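ThiJ/PfpI domain protein (Brachyspira murdochii, PDB 4HCJ) is of unestablished function but belongs to the DJ-1/PfpI family, binds magnesium ions and may act as a hydrolase. Local coordinates at residues Glu121-Thr126 with Gly151-Ala156; Val73-Gly78 with Lys102-Ile107. One frame throughout, in Å; residues are numbered along the deposited sequence.

Contact 1: Glu121-Thr126 with Gly151-Ala156; sequences EEINVT and GNIVTA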
ATOM      1  N   GLU A 121      -6.187   6.618  12.850  1.00  6.61           N
ATOM      2  CA  GLU A 121      -6.936   7.475  13.759  1.00  7.17           C
ATOM      3  C   GLU A 121      -6.151   8.748  14.069  1.00  6.61           C
ATOM      4  O   GLU A 121      -5.003   8.687  14.519  1.00  7.04           O
ATOM      5  CB  GLU A 121      -7.285   6.734  15.044  1.00  8.00           C
ATOM      6  CG  GLU A 121      -8.130   5.507  14.831  1.00  9.69           C
ATOM      7  CD  GLU A 121      -8.880   5.105  16.084  1.00 13.92           C
ATOM      8  OE1 GLU A 121      -8.240   4.716  17.082  1.00 17.50           O
ATOM      9  OE2 GLU A 121     -10.126   5.179  16.078  1.00 15.88           O
ATOM     10  N   GLU A 122      -6.766   9.902  13.811  1.00  6.29           N
ATOM     11  CA  GLU A 122      -6.151  11.209  14.044  1.00  6.41           C
ATOM     12  C   GLU A 122      -4.944  11.471  13.134  1.00  6.62           C
ATOM     13  O   GLU A 122      -4.145  12.344  13.435  1.00  7.39           O
ATOM     14  CB  GLU A 122      -5.801  11.424  15.523  1.00  7.10           C
ATOM     15  CG  GLU A 122      -6.850  10.895  16.476  1.00  7.30           C
ATOM     16  CD  GLU A 122      -8.223  11.488  16.255  1.00  7.84           C
ATOM     17  OE1 GLU A 122      -8.308  12.703  15.987  1.00  7.90           O
ATOM     18  OE2 GLU A 122      -9.233  10.743  16.350  1.00  9.60           O
ATOM     19  N   ILE A 123      -4.841  10.738  12.022  1.00  6.23           N
ATOM     20  CA  ILE A 123      -3.747  10.899  11.071  1.00  6.37           C
ATOM     21  C   ILE A 123      -4.251  11.596   9.811  1.00  6.10           C
ATOM     22  O   ILE A 123      -5.347  11.305   9.318  1.00  6.43           O
ATOM     23  CB  ILE A 123      -3.137   9.520  10.688  1.00  6.91           C
ATOM     24  CG1 ILE A 123      -2.693   8.727  11.921  1.00  7.65           C
ATOM     25  CG2 ILE A 123      -1.993   9.672   9.679  1.00  7.37           C
ATOM     26  CD1 ILE A 123      -1.626   9.422  12.765  1.00  8.74           C
ATOM     27  N   ASN A 124      -3.440  12.513   9.282  1.00  6.23           N
ATOM     28  CA  ASN A 124      -3.741  13.172   8.016  1.00  6.38           C
ATOM     29  C   ASN A 124      -3.446  12.245   6.851  1.00  5.97           C
ATOM     30  O   ASN A 124      -2.332  11.703   6.745  1.00  6.18           O
ATOM     31  CB  ASN A 124      -2.907  14.438   7.843  1.00  7.20           C
ATOM     32  CG  ASN A 124      -3.228  15.497   8.874  1.00  9.90           C
ATOM     33  OD1 ASN A 124      -4.242  15.459   9.560  1.00  9.20           O
ATOM     34  ND2 ASN A 124      -2.360  16.474   8.972  1.00 13.85           N
ATOM     35  N   VAL A 125      -4.432  12.085   5.970  1.00  5.79           N
ATOM     36  CA  VAL A 125      -4.343  11.158   4.852  1.00  5.62           C
ATOM     37  C   VAL A 125      -5.074  11.719   3.652  1.00  5.58           C
ATOM     38  O   VAL A 125      -5.796  12.718   3.749  1.00  6.59           O
ATOM     39  CB  VAL A 125      -4.958   9.771   5.193  1.00  6.61           C
ATOM     40  CG1 VAL A 125      -4.337   9.171   6.442  1.00  7.30           C
ATOM     41  CG2 VAL A 125      -6.470   9.857   5.311  1.00  7.13           C
ATOM     42  N   THR A 126      -4.911  11.036   2.522  1.00  5.80           N
ATOM     43  CA  THR A 126      -5.845  11.187   1.439  1.00  6.10           C
ATOM     44  C   THR A 126      -6.291   9.791   0.998  1.00  6.27           C
ATOM     45  O   THR A 126      -5.803   8.786   1.524  1.00  7.08           O
ATOM     46  CB  THR A 126      -5.263  12.043   0.300  1.00  6.14           C
ATOM     47  OG1 THR A 126      -6.302  12.291  -0.648  1.00  6.85           O
ATOM     48  CG2 THR A 126      -4.066  11.354  -0.357  1.00  6.59           C
ATOM     49  N   GLY A 151       4.627  11.322   8.756  1.00  8.63           N
ATOM     50  CA  GLY A 151       5.626  10.483   9.386  1.00  9.21           C
ATOM     51  C   GLY A 151       5.931   9.268   8.530  1.00  9.11           C
ATOM     52  O   GLY A 151       6.325   9.406   7.373  1.00 10.28           O
ATOM     53  N   ASN A 152       5.734   8.079   9.094  1.00  8.74           N
ATOM     54  CA  ASN A 152       5.976   6.834   8.374  1.00  8.72           C
ATOM     55  C   ASN A 152       4.770   6.358   7.566  1.00  7.23           C
ATOM     56  O   ASN A 152       4.849   5.320   6.932  1.00  8.06           O
ATOM     57  CB  ASN A 152       6.371   5.722   9.346  1.00 11.29           C
ATOM     58  CG  ASN A 152       7.740   5.911   9.933  1.00 15.24           C
ATOM     59  OD1 ASN A 152       8.477   6.805   9.545  1.00 17.04           O
ATOM     60  ND2 ASN A 152       8.088   5.058  10.870  1.00 18.62           N
ATOM     61  N   ILE A 153       3.666   7.102   7.608  1.00  6.42           N
ATOM     62  CA  ILE A 153       2.462   6.755   6.868  1.00  6.30           C
ATOM     63  C   ILE A 153       2.395   7.612   5.608  1.00  6.51           C
ATOM     64  O   ILE A 153       2.533   8.835   5.675  1.00  7.49           O
ATOM     65  CB  ILE A 153       1.207   6.950   7.762  1.00  7.02           C
ATOM     66  CG1 ILE A 153       1.231   5.948   8.919  1.00  8.47           C
ATOM     67  CG2 ILE A 153      -0.077   6.851   6.943  1.00  7.85           C
ATOM     68  CD1 ILE A 153       0.191   6.190   9.982  1.00  9.45           C
ATOM     69  N   VAL A 154       2.175   6.976   4.461  1.00  5.60           N
ATOM     70  CA  VAL A 154       2.055   7.696   3.201  1.00  5.95           C
ATOM     71  C   VAL A 154       0.786   7.218   2.498  1.00  5.70           C
ATOM     72  O   VAL A 154       0.569   6.016   2.372  1.00  6.46           O
ATOM     73  CB  VAL A 154       3.268   7.458   2.260  1.00  6.89           C
ATOM     74  CG1 VAL A 154       3.125   8.287   0.995  1.00  7.24           C
ATOM     75  CG2 VAL A 154       4.577   7.790   2.982  1.00  7.85           C
ATOM     76  N   THR A 155      -0.060   8.153   2.070  1.00  5.55           N
ATOM     77  CA  THR A 155      -1.282   7.788   1.375  1.00  5.83           C
ATOM     78  C   THR A 155      -1.411   8.591   0.086  1.00  5.30           C
ATOM     79  O   THR A 155      -0.836   9.686  -0.056  1.00  6.16           O
ATOM     80  CB  THR A 155      -2.536   7.962   2.259  1.00  5.86           C
ATOM     81  OG1 THR A 155      -2.618   9.318   2.709  1.00  6.14           O
ATOM     82  CG2 THR A 155      -2.531   7.009   3.458  1.00  6.56           C
ATOM     83  N   ALA A 156      -2.177   8.051  -0.860  1.00  5.53           N
ATOM     84  CA  ALA A 156      -2.447   8.730  -2.116  1.00  5.76           C
ATOM     85  C   ALA A 156      -3.851   8.402  -2.585  1.00  5.47           C
ATOM     86  O   ALA A 156      -4.451   7.402  -2.178  1.00  6.11           O
ATOM     87  CB  ALA A 156      -1.408   8.378  -3.179  1.00  6.59           C
TER
HETATM   88  O   HOH W   1      -0.984   9.892   4.924  1.00  6.70           O
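Thr-155 meets the main flat group of this contact, the peptide joining Val-125 to Thr-126; neither segment contains an aromatic ring. Its OG1 approaches on the side carrying the N-H, 2.9 Å from Thr-126 N, and the bond is nearly straight at 165°. It also lies 3.3 Å from Val-125 CA. Placement follows from chi1 of 58°, which sets OG1 between the backbone N and the carbonyl carbon of Thr-155. The same hydroxyl donates to a water at 2.8 Å, and that water donates to Asn-124 O, so a side chain and one water link the N-H of Thr-126 and the carbonyl of Asn-124, which also accepts from Ser-150 OG. Apolar contacts flank this bridge. Val-125 CG1 lies 4.1 Å from Thr-155 CG2. Thr-126 CG2 packs 3.5 Å from Ala-156 CA. Ile-123 CG2 meets Ile-153 CD1 at 4.1 Å, the two isoleucines crossing at about a right angle. Thr-126 OG1 turns to Glu-145 O instead. Although the touching parts run only 19° apart, the direct link is backbone to side chain, so the two strands do not pair in one sheet. The short strand 124-125 pairs with 141-142, while Ile-123 and Thr-126 also touch strand 147-150. On the other face of strand 153-156, Val-154 points away from segment 121-126 and packs against Phe-165 and Val-169 of helix 162-174.

Contact 2: Val73-Gly78 with Lys102-Ile107; sequences VVFVGG and KIVAGI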
ATOM      1  N   VAL A  73       5.615  -1.409   3.403  1.00  5.70           N
ATOM      2  CA  VAL A  73       4.507  -2.123   2.788  1.00  5.60           C
ATOM      3  C   VAL A  73       3.649  -1.113   2.040  1.00  5.18           C
ATOM      4  O   VAL A  73       3.467   0.021   2.496  1.00  5.91           O
ATOM      5  CB  VAL A  73       3.696  -2.932   3.837  1.00  6.25           C
ATOM      6  CG1 VAL A  73       3.069  -2.025   4.905  1.00  6.57           C
ATOM      7  CG2 VAL A  73       2.624  -3.770   3.172  1.00  6.92           C
ATOM      8  N   VAL A  74       3.165  -1.535   0.876  1.00  5.07           N
ATOM      9  CA  VAL A  74       2.318  -0.713   0.009  1.00  5.24           C
ATOM     10  C   VAL A  74       1.024  -1.459  -0.275  1.00  4.92           C
ATOM     11  O   VAL A  74       1.034  -2.541  -0.902  1.00  5.31           O
ATOM     12  CB  VAL A  74       3.034  -0.399  -1.313  1.00  5.92           C
ATOM     13  CG1 VAL A  74       2.099   0.314  -2.289  1.00  6.55           C
ATOM     14  CG2 VAL A  74       4.305   0.415  -1.062  1.00  7.23           C
ATOM     15  N   PHE A  75      -0.087  -0.886   0.177  1.00  5.17           N
ATOM     16  CA  PHE A  75      -1.428  -1.427  -0.062  1.00  5.36           C
ATOM     17  C   PHE A  75      -1.988  -0.830  -1.346  1.00  5.40           C
ATOM     18  O   PHE A  75      -2.282   0.370  -1.414  1.00  6.00           O
ATOM     19  CB  PHE A  75      -2.341  -1.123   1.135  1.00  5.45           C
ATOM     20  CG  PHE A  75      -1.923  -1.824   2.396  1.00  5.71           C
ATOM     21  CD1 PHE A  75      -2.378  -3.111   2.671  1.00  6.20           C
ATOM     22  CD2 PHE A  75      -1.067  -1.214   3.308  1.00  6.17           C
ATOM     23  CE1 PHE A  75      -1.976  -3.782   3.820  1.00  6.73           C
ATOM     24  CE2 PHE A  75      -0.660  -1.891   4.457  1.00  6.32           C
ATOM     25  CZ  PHE A  75      -1.112  -3.176   4.704  1.00  6.60           C
ATOM     26  N   VAL A  76      -2.125  -1.672  -2.366  1.00  6.06           N
ATOM     27  CA  VAL A  76      -2.653  -1.268  -3.659  1.00  6.39           C
ATOM     28  C   VAL A  76      -4.167  -1.438  -3.678  1.00  6.09           C
ATOM     29  O   VAL A  76      -4.696  -2.377  -3.070  1.00  6.62           O
ATOM     30  CB  VAL A  76      -1.971  -2.104  -4.789  1.00  8.39           C
ATOM     31  CG1 VAL A  76      -2.692  -1.981  -6.123  1.00  7.78           C
ATOM     32  CG2 VAL A  76      -0.507  -1.689  -4.927  1.00 11.74           C
ATOM     33  N   GLY A  77      -4.853  -0.525  -4.359  1.00  5.98           N
ATOM     34  CA  GLY A  77      -6.290  -0.550  -4.465  1.00  6.04           C
ATOM     35  C   GLY A  77      -6.814  -1.298  -5.684  1.00  5.99           C
ATOM     36  O   GLY A  77      -6.322  -2.385  -6.057  1.00  6.58           O
ATOM     37  N   GLY A  78      -7.830  -0.695  -6.297  1.00  6.58           N
ATOM     38  CA  GLY A  78      -8.606  -1.329  -7.344  1.00  7.02           C
ATOM     39  C   GLY A  78      -9.853  -1.964  -6.765  1.00  6.76           C
ATOM     40  O   GLY A  78      -9.936  -2.243  -5.568  1.00  7.24           O
ATOM     41  N   LYS A 102       8.305   0.567  10.338  1.00 10.02           N
ATOM     42  CA  LYS A 102       8.465   0.585   8.889  1.00  8.86           C
ATOM     43  C   LYS A 102       7.529   1.612   8.263  1.00  7.67           C
ATOM     44  O   LYS A 102       6.649   2.180   8.919  1.00  8.16           O
ATOM     45  CB  LYS A 102       8.116  -0.776   8.285  1.00 10.98           C
ATOM     46  CG  LYS A 102       8.790  -1.970   8.913  1.00 14.70           C
ATOM     47  CD  LYS A 102      10.263  -2.004   8.673  1.00 17.46           C
ATOM     48  CE  LYS A 102      10.845  -3.217   9.378  1.00 18.94           C
ATOM     49  NZ  LYS A 102      11.987  -3.796   8.691  1.00 16.97           N
ATOM     50  N   ILE A 103       7.734   1.858   6.982  1.00  7.21           N
ATOM     51  CA  ILE A 103       6.826   2.725   6.239  1.00  7.37           C
ATOM     52  C   ILE A 103       5.566   1.935   5.875  1.00  6.66           C
ATOM     53  O   ILE A 103       5.648   0.776   5.434  1.00  6.77           O
ATOM     54  CB  ILE A 103       7.518   3.297   4.983  1.00 10.21           C
ATOM     55  CG1 ILE A 103       8.736   4.174   5.366  1.00 13.98           C
ATOM     56  CG2 ILE A 103       6.529   4.008   4.048  1.00 12.69           C
ATOM     57  CD1 ILE A 103       8.701   4.952   6.666  1.00 18.72           C
ATOM     58  N   VAL A 104       4.415   2.557   6.091  1.00  6.17           N
ATOM     59  CA  VAL A 104       3.134   1.958   5.770  1.00  5.92           C
ATOM     60  C   VAL A 104       2.455   2.882   4.774  1.00  5.69           C
ATOM     61  O   VAL A 104       2.110   4.034   5.121  1.00  6.00           O
ATOM     62  CB  VAL A 104       2.268   1.735   7.024  1.00  6.76           C
ATOM     63  CG1 VAL A 104       1.030   0.937   6.656  1.00  7.40           C
ATOM     64  CG2 VAL A 104       3.066   1.021   8.115  1.00  8.35           C
ATOM     65  N   ALA A 105       2.270   2.395   3.553  1.00  5.43           N
ATOM     66  CA  ALA A 105       1.800   3.250   2.479  1.00  5.54           C
ATOM     67  C   ALA A 105       0.586   2.623   1.814  1.00  5.12           C
ATOM     68  O   ALA A 105       0.530   1.396   1.669  1.00  5.75           O
ATOM     69  CB  ALA A 105       2.913   3.484   1.461  1.00  6.39           C
ATOM     70  N   GLY A 106      -0.366   3.437   1.390  1.00  5.05           N
ATOM     71  CA  GLY A 106      -1.514   2.945   0.662  1.00  5.33           C
ATOM     72  C   GLY A 106      -1.934   3.928  -0.401  1.00  5.19           C
ATOM     73  O   GLY A 106      -1.798   5.150  -0.230  1.00  5.51           O
ATOM     74  N   ILE A 107      -2.506   3.399  -1.470  1.00  4.96           N
ATOM     75  CA  ILE A 107      -2.975   4.206  -2.571  1.00  5.32           C
ATOM     76  C   ILE A 107      -4.368   3.780  -2.978  1.00  5.32           C
ATOM     77  O   ILE A 107      -4.695   2.589  -3.024  1.00  5.66           O
ATOM     78  CB  ILE A 107      -1.967   4.194  -3.763  1.00  5.84           C
ATOM     79  CG1 ILE A 107      -2.478   5.048  -4.926  1.00  6.11           C
ATOM     80  CG2 ILE A 107      -1.596   2.772  -4.196  1.00  6.06           C
ATOM     81  CD1 ILE A 107      -1.408   5.403  -5.956  1.00  6.77           C
TER
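Ile-107, Val-73 and Phe-75 each lose about 60 Å² of surface here, and each contributes both backbone and side chain. Ile-107 N donates to Phe-75 O at 3.0 Å, while Ile-107 CG2 lies 3.7 Å from that oxygen. Phe-75 N in turn donates to Ala-105 O at 2.8 Å. Chi1 of -66° puts CG of Phe-75 anti to the carbonyl carbon, and chi2 of -87° sets the ring plane; one ring edge faces the partner strand. Ala-105 O lies near the ring plane, 3.5 Å from Phe-75 CD2, and Val-104 CG1 is also at the edge, 4.0 Å from Phe-75 CE2. The same methyl touches Val-73 CG1, whose side chain lies beside that of Val-104 and points the same way. Val-73 uses both backbone groups, its N donating to Ile-103 O and its O accepting from Ala-105 N at 2.9 Å. These four alternating bonds, with Val-73, Val-74 and Phe-75 facing Val-104, Ala-105 and Gly-106, define a parallel pair whose strand axes approach to 4.5 Å at an angle of 20°. The pair lies in the interior of the sheet of the alpha-beta-alpha sandwich, between strands 9-13 and 153-156. Val-73, Phe-75 and Val-104 face helix 88-99 through Phe-97 and Ala-94, whereas Val-74 and Ala-105 face Phe-165 of helix 162-174.

How the contacts relate
From the N terminus, contact 2 comes first: strand 72-75 leads through helix 88-99 to strand 103-107, closing a beta-alpha-beta unit. The chain then passes helix 110-116 before contact 1 opens at 121-126, and after 24 intervening residues it closes at 151-156. The two closures therefore follow in series, neither nested nor crossed. In space they adjoin, their centres 11 Å apart, because strand 153-156 lies parallel beside strand 103-107. Probable hydrogen bonds support this, from Val-104 N to Asn-152 O and from Gly-106 N to Val-154 O, both 2.9 Å. Contact 2 thus joins two interior strands of the main sheet, and contact 1 ties the small 124-125/141-142 sheet to the next strand of that main sheet.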